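Local coordinates for protein RNA N6-adenosine-methyltransferase METTL16,RNA N6-adenosine-methyltransferase METTL16 (Homo sapiens, PDB 6M1U) that methylates adenosine at N6 in RNA, including U6 small nuclear RNA, and carries a vertebrate conserved region that probably takes part in RNA binding, at residues 8-13 / 120-125; 14-19 / 151-156; 36-41 / 143-148. All coordinates share one frame; numbering follows the deposited sequence.

Contact 1: residues 8-13 / 120-125; sequences VLASVM and VDDALV
Val8 and Ala123 pair where the edge strand 4-8 ends against strand 122-131, just before the chain turns into helix 10-20. They form an antiparallel hydrogen-bonded pair. Val8 N donates to Ala123 O at 2.6 Å, and Ala123 N returns a bond of 2.8 Å to Val8 O.

The two side chains emerge on the same face of the sheet, with Val8 CB 4.1 Å from Ala123 CB. One turn into the helix, Met13 reaches back to this face, and its terminal CE lies over Ala123 CB. Val8 CG2 adds a contact of 4.2 Å with Val125 CG2. Ile149 of helix 136-153 packs on Val8, while Ile31 and Val34 of helix 30-44 pack on Met13.

Leu9 occupies the N-cap position, and its apolar side chain offers no acceptor to the first turn. Asp122 supplies one from across the contact. With CG beside its own backbone N (chi1 -44°), its OD1 takes a hydrogen bond from Ala10 N, modelled at 2.5 Å, a length too short to be taken literally at this resolution. The same oxygen is 3.3 Å from Leu9 CD2, the two side chains lying side by side and pointing the same way. A carboxylate beside the start of a helix would probably be stabilised in its ionised form, so Asp122 is likely to tie the first turn electrostatically to the neighbouring strand.

Contact 2: residues 14-19 / 151-156; sequences KELSLK and RLVAVN
Glu15 and Val153 bring the backbones closest, with CA atoms 6.2 Å apart, where the middle of helix 10-20 meets the last turn of helix 136-153. Val153 is the final helical residue. Ala154 then leaves the helix (phi -80°, psi 63°) as the centre of an inverse gamma turn, across which Val155 N makes a weak bond to Val153 O. This turn brings Val155 back against helix 10-20. No hydrogen bond joins the two segments.

The side chains meet through their aliphatic parts. Val153 uses a single methyl: CG2 lies 4.1 Å from Glu15 CB and equally far from Leu16 CG, touching two consecutive residues of the facing helix. Leu16 and Val153 cross at about a right angle. Leu16 CD2 also approaches Leu152 CD1 at 4.3 Å, a looser methyl-to-methyl contact.

Lys19 reaches across with its hydrocarbon chain. CG stands anti to the backbone N (chi1 -157°), and the chain runs extended until it bends at the last torsion. CE comes to 3.7 Å from Leu152 O and also touches Leu152 CD2 and Val155 CG2. The ammonium NZ stays 5.1 Å from Leu152 O; its positive charge would nevertheless be favourably placed near the carbonyl end of the helix.

Trp37 of helix 30-44 packs against both Lys19 and Leu152, and its NE1 donates to Leu16 O. The arrangement is that of a helix C-terminus docked on the flank of another helix by leucine and valine side chains and a lysine stem, with a third helix at the same junction.

Contact 3: residues 36-41 / 143-148; sequences TWIEKI and TYIRNQ
Ile41 and Gln148 meet in a helix crossing in which the axes of 36-41 and 143-148 approach to 10.2 Å at an angle of 114°. The backbones are closest at Ile41 and Ile145, whose CA atoms are 6.9 Å apart.

Aliphatic contacts dominate. Ile41 carries most of them, all three of its outer carbons facing the other helix. CD1 lies 3.7 Å from Gln148 CB, and CG1 is 3.8 Å from Gln148 CG, so the methylene stem of the glutamine serves as an apolar surface. The Gln148 chain bends at chi2 (58°), carrying its CD off from the isoleucine. CG2 of Ile41 also approaches Ile145 CG1, at 4.2 Å. One turn earlier, Ile38 CG1 touches Ile145 CG2 at 4.1 Å, these two side chains crossing at about a right angle.

A single aromatic contact is added by Tyr144. Its CE2 stands 3.9 Å from Ile41 CG2, which comes at the ring obliquely as the two side chains slide past each other in opposite directions. An alanine in place of Ile41 would probably open a gap between the helices, leaving the Gln148 stem and Tyr144 CE2 without their isoleucine partner.

Polar bonding plays no part across the interface, and no hydrogen bond links the two segments.

The crossing lies close to the centre of the chain, on the sheet. Ile38 rests on Leu61 of strand 58-67 and on Ile114 and Val116 of strand 108-119, while Ile145 also reaches Ile114. Farther along helix 136-153, Ile149 packs on Ile41, extending the apolar seam between the two helices.

How the contacts relate
The first halves of contacts 1, 2 and 3 follow one another along the N-terminal part of the chain; their partners come after the middle strands, in the order contact 1, contact 3, contact 2. Contact 3 is thus nested within the loop closed by contact 2, while contact 1 crosses both. Their centres lie 12 to 14 Å apart. Helix 10-20 joins contacts 1 and 2, where Val12 CG1 meets Val153 CG2 at 3.4 Å; helix 136-153 joins contacts 2 and 3, with Trp37 bridging them. Contact 1 ties the chain start to the antiparallel sheet, while contacts 2 and 3 join the C-terminal helix to the two N-terminal helices, an arrangement consistent with a KA-1-like fold.

Contact 1: residues 8-13 / 120-125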
loop_
_atom_site.group_PDB
_atom_site.type_symbol
_atom_site.label_atom_id
_atom_site.label_comp_id
_atom_site.label_asym_id
_atom_site.label_seq_id
_atom_site.Cartn_x
_atom_site.Cartn_y
_atom_site.Cartn_z
ATOM N N VAL A 8 -2.101 4.519 8.668
ATOM C CA VAL A 8 -0.894 5.330 8.700
ATOM C C VAL A 8 -1.233 6.599 9.473
ATOM O O VAL A 8 -2.112 7.370 9.064
ATOM C CB VAL A 8 -0.389 5.662 7.291
ATOM C CG1 VAL A 8 0.777 6.601 7.384
ATOM C CG2 VAL A 8 0.041 4.416 6.563
ATOM N N LEU A 9 -0.554 6.810 10.597
ATOM C CA LEU A 9 -0.823 7.975 11.436
ATOM C C LEU A 9 -0.457 9.288 10.731
ATOM O O LEU A 9 0.508 9.359 9.956
ATOM C CB LEU A 9 -0.057 7.866 12.765
ATOM C CG LEU A 9 -0.643 6.947 13.838
ATOM C CD1 LEU A 9 0.312 6.784 15.004
ATOM C CD2 LEU A 9 -1.987 7.489 14.292
ATOM N N ALA A 10 -1.231 10.346 11.044
ATOM C CA ALA A 10 -1.064 11.653 10.404
ATOM C C ALA A 10 0.347 12.203 10.569
ATOM O O ALA A 10 0.763 13.053 9.770
ATOM C CB ALA A 10 -2.086 12.649 10.952
ATOM N N SER A 11 1.083 11.737 11.586
ATOM C CA SER A 11 2.502 12.049 11.705
ATOM C C SER A 11 3.352 11.198 10.769
ATOM O O SER A 11 4.304 11.700 10.159
ATOM C CB SER A 11 2.950 11.837 13.135
ATOM O OG SER A 11 2.570 10.540 13.516
ATOM N N VAL A 12 3.049 9.905 10.657
ATOM C CA VAL A 12 3.778 9.100 9.680
ATOM C C VAL A 12 3.567 9.657 8.273
ATOM O O VAL A 12 4.499 9.697 7.457
ATOM C CB VAL A 12 3.377 7.613 9.771
ATOM C CG1 VAL A 12 4.393 6.745 9.032
ATOM C CG2 VAL A 12 3.282 7.184 11.211
ATOM N N MET A 13 2.359 10.127 7.970
ATOM C CA MET A 13 2.181 10.802 6.692
ATOM C C MET A 13 3.118 11.999 6.578
ATOM O O MET A 13 3.909 12.088 5.632
ATOM C CB MET A 13 0.735 11.227 6.509
ATOM C CG MET A 13 -0.178 10.077 6.221
ATOM S SD MET A 13 -1.858 10.682 6.138
ATOM C CE MET A 13 -2.297 10.124 4.526
ATOM N N VAL A 120 -10.563 9.871 9.809
ATOM C CA VAL A 120 -10.188 10.748 10.949
ATOM C C VAL A 120 -9.081 11.670 10.459
ATOM O O VAL A 120 -9.288 12.392 9.484
ATOM C CB VAL A 120 -9.761 9.976 12.205
ATOM C CG1 VAL A 120 -9.277 10.934 13.280
ATOM C CG2 VAL A 120 -10.891 9.106 12.724
ATOM N N ASP A 121 -7.927 11.605 11.104
ATOM C CA ASP A 121 -6.885 12.552 10.722
ATOM C C ASP A 121 -5.820 11.816 9.934
ATOM O O ASP A 121 -5.048 12.416 9.176
ATOM C CB ASP A 121 -6.241 13.215 11.947
ATOM C CG ASP A 121 -7.230 13.988 12.788
ATOM O OD1 ASP A 121 -8.334 14.284 12.280
ATOM O OD2 ASP A 121 -6.892 14.310 13.955
ATOM N N ASP A 122 -5.777 10.507 10.162
ATOM C CA ASP A 122 -4.784 9.601 9.611
ATOM C C ASP A 122 -5.277 8.999 8.297
ATOM O O ASP A 122 -6.320 9.382 7.753
ATOM C CB ASP A 122 -4.459 8.500 10.626
ATOM C CG ASP A 122 -4.270 9.033 12.036
ATOM O OD1 ASP A 122 -3.278 9.757 12.283
ATOM O OD2 ASP A 122 -5.120 8.722 12.897
ATOM N N ALA A 123 -4.532 8.012 7.811
ATOM C CA ALA A 123 -4.839 7.302 6.581
ATOM C C ALA A 123 -5.165 5.855 6.906
ATOM O O ALA A 123 -4.399 5.178 7.601
ATOM C CB ALA A 123 -3.668 7.349 5.609
ATOM N N LEU A 124 -6.288 5.379 6.392
ATOM C CA LEU A 124 -6.631 3.972 6.485
ATOM C C LEU A 124 -6.222 3.286 5.192
ATOM O O LEU A 124 -6.613 3.720 4.105
ATOM C CB LEU A 124 -8.126 3.799 6.722
ATOM C CG LEU A 124 -8.570 2.404 7.127
ATOM C CD1 LEU A 124 -7.886 2.005 8.429
ATOM C CD2 LEU A 124 -10.079 2.378 7.257
ATOM N N VAL A 125 -5.446 2.220 5.308
ATOM C CA VAL A 125 -5.078 1.393 4.162
ATOM C C VAL A 125 -5.951 0.148 4.215
ATOM O O VAL A 125 -5.825 -0.654 5.146
ATOM C CB VAL A 125 -3.586 1.023 4.175
ATOM C CG1 VAL A 125 -3.262 0.176 2.997
ATOM C CG2 VAL A 125 -2.699 2.263 4.174
#

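Contact 2: residues 14-19 / 151-156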
loop_
_atom_site.group_PDB
_atom_site.type_symbol
_atom_site.label_atom_id
_atom_site.label_comp_id
_atom_site.label_asym_id
_atom_site.label_seq_id
_atom_site.Cartn_x
_atom_site.Cartn_y
_atom_site.Cartn_z
ATOM N N LYS A 14 3.075 12.906 7.562
ATOM C CA LYS A 14 3.964 14.061 7.535
ATOM C C LYS A 14 5.401 13.649 7.233
ATOM O O LYS A 14 6.068 14.260 6.392
ATOM C CB LYS A 14 3.879 14.831 8.861
ATOM C CG LYS A 14 2.527 15.566 9.121
ATOM C CD LYS A 14 2.595 16.643 10.257
ATOM C CE LYS A 14 1.724 16.314 11.492
ATOM N NZ LYS A 14 0.317 16.802 11.423
ATOM N N GLU A 15 5.882 12.582 7.861
ATOM C CA GLU A 15 7.244 12.155 7.576
ATOM C C GLU A 15 7.381 11.589 6.167
ATOM O O GLU A 15 8.420 11.772 5.520
ATOM C CB GLU A 15 7.698 11.126 8.603
ATOM C CG GLU A 15 9.157 11.249 8.983
ATOM C CD GLU A 15 9.506 12.658 9.397
ATOM O OE1 GLU A 15 10.337 13.291 8.711
ATOM O OE2 GLU A 15 8.930 13.141 10.397
ATOM N N LEU A 16 6.353 10.907 5.663
ATOM C CA LEU A 16 6.433 10.427 4.290
ATOM C C LEU A 16 6.458 11.582 3.301
ATOM O O LEU A 16 7.168 11.518 2.296
ATOM C CB LEU A 16 5.267 9.499 3.991
ATOM C CG LEU A 16 5.363 8.102 4.588
ATOM C CD1 LEU A 16 4.012 7.418 4.439
ATOM C CD2 LEU A 16 6.461 7.331 3.899
ATOM N N SER A 17 5.686 12.645 3.561
ATOM C CA SER A 17 5.738 13.831 2.707
ATOM C C SER A 17 7.145 14.399 2.643
ATOM O O SER A 17 7.696 14.603 1.552
ATOM C CB SER A 17 4.788 14.913 3.215
ATOM O OG SER A 17 3.473 14.436 3.373
ATOM N N LEU A 18 7.728 14.691 3.808
ATOM C CA LEU A 18 9.094 15.184 3.853
ATOM C C LEU A 18 10.027 14.310 3.027
ATOM O O LEU A 18 10.870 14.817 2.278
ATOM C CB LEU A 18 9.570 15.249 5.295
ATOM C CG LEU A 18 9.134 16.468 6.072
ATOM C CD1 LEU A 18 9.523 16.213 7.497
ATOM C CD2 LEU A 18 9.794 17.705 5.516
ATOM N N LYS A 19 9.898 12.989 3.149
ATOM C CA LYS A 19 10.792 12.146 2.369
ATOM C C LYS A 19 10.518 12.281 0.877
ATOM O O LYS A 19 11.461 12.203 0.078
ATOM C CB LYS A 19 10.691 10.690 2.809
ATOM C CG LYS A 19 11.937 9.920 2.463
ATOM C CD LYS A 19 11.770 8.431 2.683
ATOM C CE LYS A 19 13.127 7.742 2.877
ATOM N NZ LYS A 19 14.096 7.966 1.743
ATOM N N ARG A 151 10.025 1.222 7.615
ATOM C CA ARG A 151 11.451 1.384 7.367
ATOM C C ARG A 151 11.744 2.762 6.770
ATOM O O ARG A 151 12.638 3.472 7.247
ATOM C CB ARG A 151 11.974 0.253 6.482
ATOM C CG ARG A 151 11.938 -1.070 7.212
ATOM C CD ARG A 151 12.936 -2.070 6.674
ATOM N NE ARG A 151 14.201 -2.023 7.403
ATOM C CZ ARG A 151 15.195 -2.895 7.229
ATOM N NH1 ARG A 151 15.062 -3.886 6.342
ATOM N NH2 ARG A 151 16.316 -2.776 7.940
ATOM N N LEU A 152 10.955 3.180 5.770
ATOM C CA LEU A 152 11.130 4.500 5.162
ATOM C C LEU A 152 11.070 5.616 6.207
ATOM O O LEU A 152 11.838 6.584 6.141
ATOM C CB LEU A 152 10.055 4.736 4.094
ATOM C CG LEU A 152 9.999 3.933 2.794
ATOM C CD1 LEU A 152 8.628 4.113 2.152
ATOM C CD2 LEU A 152 11.088 4.371 1.843
ATOM N N VAL A 153 10.165 5.500 7.183
ATOM C CA VAL A 153 9.985 6.572 8.156
ATOM C C VAL A 153 11.104 6.616 9.200
ATOM O O VAL A 153 11.322 7.673 9.800
ATOM C CB VAL A 153 8.582 6.454 8.780
ATOM C CG1 VAL A 153 8.521 7.067 10.165
ATOM C CG2 VAL A 153 7.580 7.139 7.894
ATOM N N ALA A 154 11.854 5.523 9.402
ATOM C CA ALA A 154 13.103 5.570 10.177
ATOM C C ALA A 154 14.249 6.103 9.304
ATOM O O ALA A 154 15.241 5.432 9.022
ATOM C CB ALA A 154 13.439 4.205 10.760
ATOM N N VAL A 155 14.070 7.356 8.872
ATOM C CA VAL A 155 15.004 8.113 8.040
ATOM C C VAL A 155 15.622 9.164 8.957
ATOM O O VAL A 155 16.028 10.248 8.521
ATOM C CB VAL A 155 14.282 8.734 6.817
ATOM C CG1 VAL A 155 13.210 9.780 7.243
ATOM C CG2 VAL A 155 15.269 9.298 5.769
ATOM N N ASN A 156 15.696 8.844 10.243
ATOM C CA ASN A 156 16.106 9.810 11.241
ATOM C C ASN A 156 17.595 9.664 11.557
ATOM O O ASN A 156 18.439 9.647 10.651
ATOM C CB ASN A 156 15.244 9.642 12.495
ATOM C CG ASN A 156 13.742 9.583 12.172
ATOM O OD1 ASN A 156 13.243 10.340 11.338
ATOM N ND2 ASN A 156 13.024 8.679 12.831
#

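Contact 3: residues 36-41 / 143-148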
loop_
_atom_site.group_PDB
_atom_site.type_symbol
_atom_site.label_atom_id
_atom_site.label_comp_id
_atom_site.label_asym_id
_atom_site.label_seq_id
_atom_site.Cartn_x
_atom_site.Cartn_y
_atom_site.Cartn_z
ATOM N N THR A 36 1.572 6.872 -3.389
ATOM C CA THR A 36 2.746 6.822 -4.252
ATOM C C THR A 36 3.941 6.168 -3.563
ATOM O O THR A 36 4.869 5.738 -4.258
ATOM C CB THR A 36 3.143 8.211 -4.736
ATOM O OG1 THR A 36 3.752 8.905 -3.652
ATOM C CG2 THR A 36 1.941 9.005 -5.213
ATOM N N TRP A 37 3.951 6.087 -2.221
ATOM C CA TRP A 37 4.978 5.282 -1.567
ATOM C C TRP A 37 4.640 3.799 -1.639
ATOM O O TRP A 37 5.536 2.965 -1.821
ATOM C CB TRP A 37 5.178 5.703 -0.116
ATOM C CG TRP A 37 6.096 6.869 0.063
ATOM C CD1 TRP A 37 5.777 8.105 0.589
ATOM C CD2 TRP A 37 7.486 6.931 -0.274
ATOM N NE1 TRP A 37 6.894 8.929 0.594
ATOM C CE2 TRP A 37 7.952 8.229 0.075
ATOM C CE3 TRP A 37 8.393 6.018 -0.827
ATOM C CZ2 TRP A 37 9.268 8.623 -0.124
ATOM C CZ3 TRP A 37 9.706 6.425 -1.018
ATOM C CH2 TRP A 37 10.125 7.708 -0.673
ATOM N N ILE A 38 3.365 3.434 -1.506
ATOM C CA ILE A 38 3.002 2.044 -1.777
ATOM C C ILE A 38 3.325 1.683 -3.230
ATOM O O ILE A 38 3.823 0.587 -3.521
ATOM C CB ILE A 38 1.523 1.789 -1.439
ATOM C CG1 ILE A 38 1.276 1.999 0.049
ATOM C CG2 ILE A 38 1.169 0.374 -1.745
ATOM C CD1 ILE A 38 -0.188 2.084 0.413
ATOM N N GLU A 39 3.094 2.618 -4.162
ATOM C CA GLU A 39 3.419 2.352 -5.563
ATOM C C GLU A 39 4.911 2.117 -5.737
ATOM O O GLU A 39 5.323 1.223 -6.485
ATOM C CB GLU A 39 2.947 3.508 -6.440
ATOM C CG GLU A 39 1.446 3.564 -6.631
ATOM C CD GLU A 39 0.957 4.845 -7.303
ATOM O OE1 GLU A 39 1.700 5.851 -7.377
ATOM O OE2 GLU A 39 -0.203 4.838 -7.767
ATOM N N LYS A 40 5.739 2.885 -5.020
ATOM C CA LYS A 40 7.177 2.646 -5.043
ATOM C C LYS A 40 7.507 1.259 -4.490
ATOM O O LYS A 40 8.302 0.516 -5.074
ATOM C CB LYS A 40 7.890 3.739 -4.241
ATOM C CG LYS A 40 9.271 4.113 -4.760
ATOM C CD LYS A 40 10.345 3.197 -4.225
ATOM C CE LYS A 40 11.536 3.175 -5.177
ATOM N NZ LYS A 40 12.784 2.666 -4.501
ATOM N N ILE A 41 6.879 0.882 -3.380
ATOM C CA ILE A 41 7.185 -0.393 -2.743
ATOM C C ILE A 41 6.807 -1.555 -3.650
ATOM O O ILE A 41 7.514 -2.573 -3.718
ATOM C CB ILE A 41 6.455 -0.476 -1.392
ATOM C CG1 ILE A 41 7.078 0.514 -0.409
ATOM C CG2 ILE A 41 6.405 -1.937 -0.892
ATOM C CD1 ILE A 41 6.197 0.847 0.717
ATOM N N THR A 143 1.406 -7.207 5.438
ATOM C CA THR A 143 2.416 -7.081 6.481
ATOM C C THR A 143 3.732 -6.592 5.900
ATOM O O THR A 143 4.441 -5.817 6.548
ATOM C CB THR A 143 2.626 -8.411 7.208
ATOM O OG1 THR A 143 1.363 -8.943 7.616
ATOM C CG2 THR A 143 3.466 -8.215 8.459
ATOM N N TYR A 144 4.066 -7.006 4.674
ATOM C CA TYR A 144 5.319 -6.548 4.089
ATOM C C TYR A 144 5.259 -5.065 3.776
ATOM O O TYR A 144 6.151 -4.307 4.174
ATOM C CB TYR A 144 5.668 -7.343 2.839
ATOM C CG TYR A 144 6.854 -6.752 2.114
ATOM C CD1 TYR A 144 8.144 -6.921 2.600
ATOM C CD2 TYR A 144 6.682 -6.008 0.945
ATOM C CE1 TYR A 144 9.238 -6.369 1.944
ATOM C CE2 TYR A 144 7.760 -5.444 0.291
ATOM C CZ TYR A 144 9.042 -5.629 0.788
ATOM O OH TYR A 144 10.123 -5.065 0.127
ATOM N N ILE A 145 4.196 -4.629 3.087
ATOM C CA ILE A 145 4.083 -3.227 2.678
ATOM C C ILE A 145 4.140 -2.304 3.891
ATOM O O ILE A 145 4.972 -1.394 3.963
ATOM C CB ILE A 145 2.793 -3.005 1.871
ATOM C CG1 ILE A 145 2.904 -3.685 0.497
ATOM C CG2 ILE A 145 2.477 -1.489 1.788
ATOM C CD1 ILE A 145 1.559 -3.974 -0.193
ATOM N N ARG A 146 3.236 -2.519 4.849
ATOM C CA ARG A 146 3.229 -1.738 6.078
ATOM C C ARG A 146 4.590 -1.767 6.757
ATOM O O ARG A 146 5.035 -0.756 7.311
ATOM C CB ARG A 146 2.138 -2.269 7.004
ATOM C CG ARG A 146 1.994 -1.538 8.315
ATOM C CD ARG A 146 0.836 -2.123 9.090
ATOM N NE ARG A 146 0.621 -1.447 10.365
ATOM C CZ ARG A 146 -0.447 -1.652 11.130
ATOM N NH1 ARG A 146 -1.382 -2.510 10.720
ATOM N NH2 ARG A 146 -0.584 -1.008 12.291
ATOM N N ASN A 147 5.284 -2.907 6.698
ATOM C CA ASN A 147 6.641 -2.955 7.232
ATOM C C ASN A 147 7.563 -2.067 6.417
ATOM O O ASN A 147 8.327 -1.272 6.976
ATOM C CB ASN A 147 7.156 -4.397 7.276
ATOM C CG ASN A 147 6.692 -5.156 8.540
ATOM O OD1 ASN A 147 5.831 -4.678 9.308
ATOM N ND2 ASN A 147 7.261 -6.344 8.753
ATOM N N GLN A 148 7.451 -2.134 5.094
ATOM C CA GLN A 148 8.288 -1.293 4.248
ATOM C C GLN A 148 8.039 0.185 4.530
ATOM O O GLN A 148 8.985 0.981 4.538
ATOM C CB GLN A 148 8.047 -1.621 2.772
ATOM C CG GLN A 148 9.287 -1.439 1.915
ATOM C CD GLN A 148 10.460 -2.286 2.390
ATOM O OE1 GLN A 148 10.414 -3.508 2.341
ATOM N NE2 GLN A 148 11.514 -1.630 2.858
#